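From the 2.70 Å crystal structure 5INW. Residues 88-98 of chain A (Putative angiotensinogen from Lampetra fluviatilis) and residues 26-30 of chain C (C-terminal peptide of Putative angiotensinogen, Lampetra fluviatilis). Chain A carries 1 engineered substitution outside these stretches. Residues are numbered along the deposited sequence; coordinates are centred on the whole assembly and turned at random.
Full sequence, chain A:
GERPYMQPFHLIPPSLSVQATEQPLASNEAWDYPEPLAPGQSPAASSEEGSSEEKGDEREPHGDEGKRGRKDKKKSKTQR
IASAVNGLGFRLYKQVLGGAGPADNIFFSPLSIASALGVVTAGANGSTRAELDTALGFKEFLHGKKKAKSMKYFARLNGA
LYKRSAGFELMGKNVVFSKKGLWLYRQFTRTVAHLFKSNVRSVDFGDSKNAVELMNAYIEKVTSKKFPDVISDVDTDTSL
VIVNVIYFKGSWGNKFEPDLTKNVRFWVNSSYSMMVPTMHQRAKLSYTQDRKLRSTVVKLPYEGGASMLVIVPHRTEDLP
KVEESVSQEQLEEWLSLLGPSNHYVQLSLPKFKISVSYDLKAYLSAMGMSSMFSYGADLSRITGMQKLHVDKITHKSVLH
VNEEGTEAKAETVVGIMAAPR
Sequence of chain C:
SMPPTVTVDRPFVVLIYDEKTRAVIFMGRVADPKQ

Chain A (88-98) LGFRLYKQVLG
Chain C, residues 26-30: FMGRV

A helix can pack on a strand without a single hydrogen bond between them, provided the side chains interlock, and this pair is an instructive case. The chain A helix, already under way before A:Leu88, with phi/psi near -60/-45, runs beside the extended chain C strand through C:Phe26 to C:Val30; their N-to-C directions differ by 29° and their axes approach to 9.6 Å. A:Gly89 lies nearest C:Met27 (CA to CA 7.6 Å) and A:Tyr93 nearest C:Gly28 (CA to CA 7.7 Å).

C:Met27 is the knob. Its CB points toward the helix, and chi values of -77° (m), 167° (t) and 42° (p) extend the chain and then bend its methyl, so that C:Met27 CE lies 3.3 Å from A:Gly89 O, 3.6 Å from A:Phe90 CD1 and 3.3 Å from A:Tyr93 CD2. Glycine suits position 89, since an ideal CB would fall 2.9 Å from C:Met27 SD. C:Met27 SD also sits 4.4 Å from the A:Phe90 ring centroid, obliquely (chi1 -70°, chi2 -49°).

A:Tyr93 (-165°, t; -83°) covers C:Met27 CE; C:Gly28 CA meets its ring edge, and A:Tyr93 OH, hydrogen-bonded elsewhere like the C:Arg29 guanidinium, comes 3.3 Å from C:Arg29 CB. C:Arg29 (168°, -124° off-rotamer, -75°, 178°) brings NH1 3.7 Å from A:Leu97 CD2 (m, t), apolar cover. Buried area totals 312 Å², both sides summed, mostly C:Met27 and A:Tyr93.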

# COMPACT_ATOMS: atom_id res chain seq x y z
N LEU A 88 9.15 3.96 -5.28
CA LEU A 88 8.79 4.58 -4.02
C LEU A 88 8.47 3.53 -2.94
O LEU A 88 8.93 3.66 -1.83
CB LEU A 88 7.55 5.47 -4.20
CG LEU A 88 7.09 6.24 -2.97
CD1 LEU A 88 7.93 7.50 -2.87
CD2 LEU A 88 5.63 6.62 -3.04
N GLY A 89 7.66 2.52 -3.29
CA GLY A 89 7.26 1.49 -2.35
C GLY A 89 8.44 0.75 -1.79
O GLY A 89 8.57 0.57 -0.58
N PHE A 90 9.32 0.30 -2.70
CA PHE A 90 10.46 -0.53 -2.31
C PHE A 90 11.45 0.29 -1.44
O PHE A 90 11.86 -0.13 -0.37
CB PHE A 90 11.12 -1.10 -3.55
CG PHE A 90 10.31 -2.15 -4.27
CD1 PHE A 90 9.72 -3.23 -3.60
CD2 PHE A 90 10.16 -2.09 -5.67
CE1 PHE A 90 8.99 -4.23 -4.31
CE2 PHE A 90 9.42 -3.06 -6.37
CZ PHE A 90 8.83 -4.12 -5.69
N ARG A 91 11.75 1.49 -1.89
CA ARG A 91 12.52 2.40 -1.09
C ARG A 91 11.90 2.55 0.30
O ARG A 91 12.61 2.57 1.30
CB ARG A 91 12.69 3.75 -1.81
CG ARG A 91 13.88 3.74 -2.77
CD ARG A 91 13.72 4.62 -4.01
NE ARG A 91 13.14 5.93 -3.69
CZ ARG A 91 12.27 6.63 -4.45
NH1 ARG A 91 11.86 6.18 -5.65
NH2 ARG A 91 11.80 7.79 -3.99
N LEU A 92 10.59 2.60 0.38
CA LEU A 92 9.97 2.73 1.67
C LEU A 92 10.13 1.46 2.44
O LEU A 92 10.39 1.49 3.64
CB LEU A 92 8.50 3.11 1.52
CG LEU A 92 7.66 3.13 2.79
CD1 LEU A 92 8.21 4.18 3.73
CD2 LEU A 92 6.20 3.44 2.47
N TYR A 93 9.97 0.33 1.76
CA TYR A 93 10.10 -0.96 2.41
C TYR A 93 11.41 -1.02 3.15
O TYR A 93 11.46 -1.45 4.30
CB TYR A 93 10.08 -2.08 1.38
CG TYR A 93 9.84 -3.49 1.91
CD1 TYR A 93 10.87 -4.26 2.42
CD2 TYR A 93 8.58 -4.10 1.81
CE1 TYR A 93 10.64 -5.54 2.87
CE2 TYR A 93 8.36 -5.40 2.21
CZ TYR A 93 9.39 -6.12 2.76
OH TYR A 93 9.17 -7.41 3.22
N LYS A 94 12.46 -0.59 2.46
CA LYS A 94 13.80 -0.62 2.98
C LYS A 94 14.01 0.22 4.19
O LYS A 94 14.78 -0.15 5.04
CB LYS A 94 14.76 -0.16 1.91
CG LYS A 94 14.99 -1.26 0.89
CD LYS A 94 15.53 -0.67 -0.42
CE LYS A 94 16.14 -1.75 -1.30
NZ LYS A 94 15.34 -3.01 -1.29
N GLN A 95 13.34 1.36 4.29
CA GLN A 95 13.32 2.13 5.52
C GLN A 95 12.55 1.44 6.65
O GLN A 95 13.01 1.41 7.78
CB GLN A 95 12.70 3.51 5.29
CG GLN A 95 13.39 4.42 4.27
CD GLN A 95 14.86 4.68 4.55
OE1 GLN A 95 15.68 4.51 3.65
NE2 GLN A 95 15.21 5.04 5.78
N VAL A 96 11.38 0.85 6.37
CA VAL A 96 10.62 0.10 7.39
C VAL A 96 11.46 -0.98 8.10
O VAL A 96 11.26 -1.21 9.29
CB VAL A 96 9.30 -0.54 6.84
CG1 VAL A 96 8.60 -1.41 7.91
CG2 VAL A 96 8.33 0.56 6.38
N LEU A 97 12.33 -1.67 7.35
CA LEU A 97 13.27 -2.71 7.86
C LEU A 97 14.21 -2.23 8.94
O LEU A 97 14.64 -3.03 9.78
CB LEU A 97 14.18 -3.23 6.74
CG LEU A 97 13.53 -4.05 5.63
CD1 LEU A 97 14.52 -4.36 4.52
CD2 LEU A 97 12.92 -5.34 6.17
N GLY A 98 14.56 -0.95 8.89
CA GLY A 98 15.37 -0.32 9.93
C GLY A 98 14.74 -0.33 11.32
O GLY A 98 15.44 -0.18 12.31
N PHE C 26 0.01 -3.67 -2.78
CA PHE C 26 0.42 -3.85 -1.41
C PHE C 26 1.71 -4.61 -1.41
O PHE C 26 1.95 -5.40 -2.29
CB PHE C 26 -0.59 -4.69 -0.62
CG PHE C 26 -1.94 -4.05 -0.47
CD1 PHE C 26 -2.21 -3.23 0.61
CD2 PHE C 26 -2.93 -4.24 -1.44
CE1 PHE C 26 -3.45 -2.62 0.73
CE2 PHE C 26 -4.14 -3.61 -1.33
CZ PHE C 26 -4.41 -2.81 -0.24
N MET C 27 2.56 -4.30 -0.44
CA MET C 27 3.83 -4.94 -0.22
C MET C 27 3.90 -5.28 1.21
O MET C 27 3.45 -4.53 2.08
CB MET C 27 4.98 -3.95 -0.41
CG MET C 27 5.30 -3.64 -1.84
SD MET C 27 6.37 -2.26 -2.13
CE MET C 27 7.55 -2.51 -0.85
N GLY C 28 4.59 -6.37 1.49
CA GLY C 28 4.93 -6.67 2.86
C GLY C 28 5.62 -7.99 3.12
O GLY C 28 6.07 -8.69 2.20
N ARG C 29 5.68 -8.28 4.42
CA ARG C 29 6.25 -9.47 4.97
C ARG C 29 5.32 -9.94 6.08
O ARG C 29 4.98 -9.16 6.99
CB ARG C 29 7.65 -9.22 5.53
CG ARG C 29 8.23 -10.37 6.40
CD ARG C 29 8.63 -9.90 7.78
NE ARG C 29 9.87 -9.15 7.66
CZ ARG C 29 10.51 -8.55 8.65
NH1 ARG C 29 11.66 -7.95 8.39
NH2 ARG C 29 10.01 -8.54 9.89
N VAL C 30 4.94 -11.21 5.99
CA VAL C 30 4.17 -11.85 7.03
C VAL C 30 5.09 -12.75 7.84
O VAL C 30 5.63 -13.72 7.30
CB VAL C 30 3.02 -12.67 6.45
CG1 VAL C 30 2.25 -13.31 7.59
CG2 VAL C 30 2.10 -11.78 5.64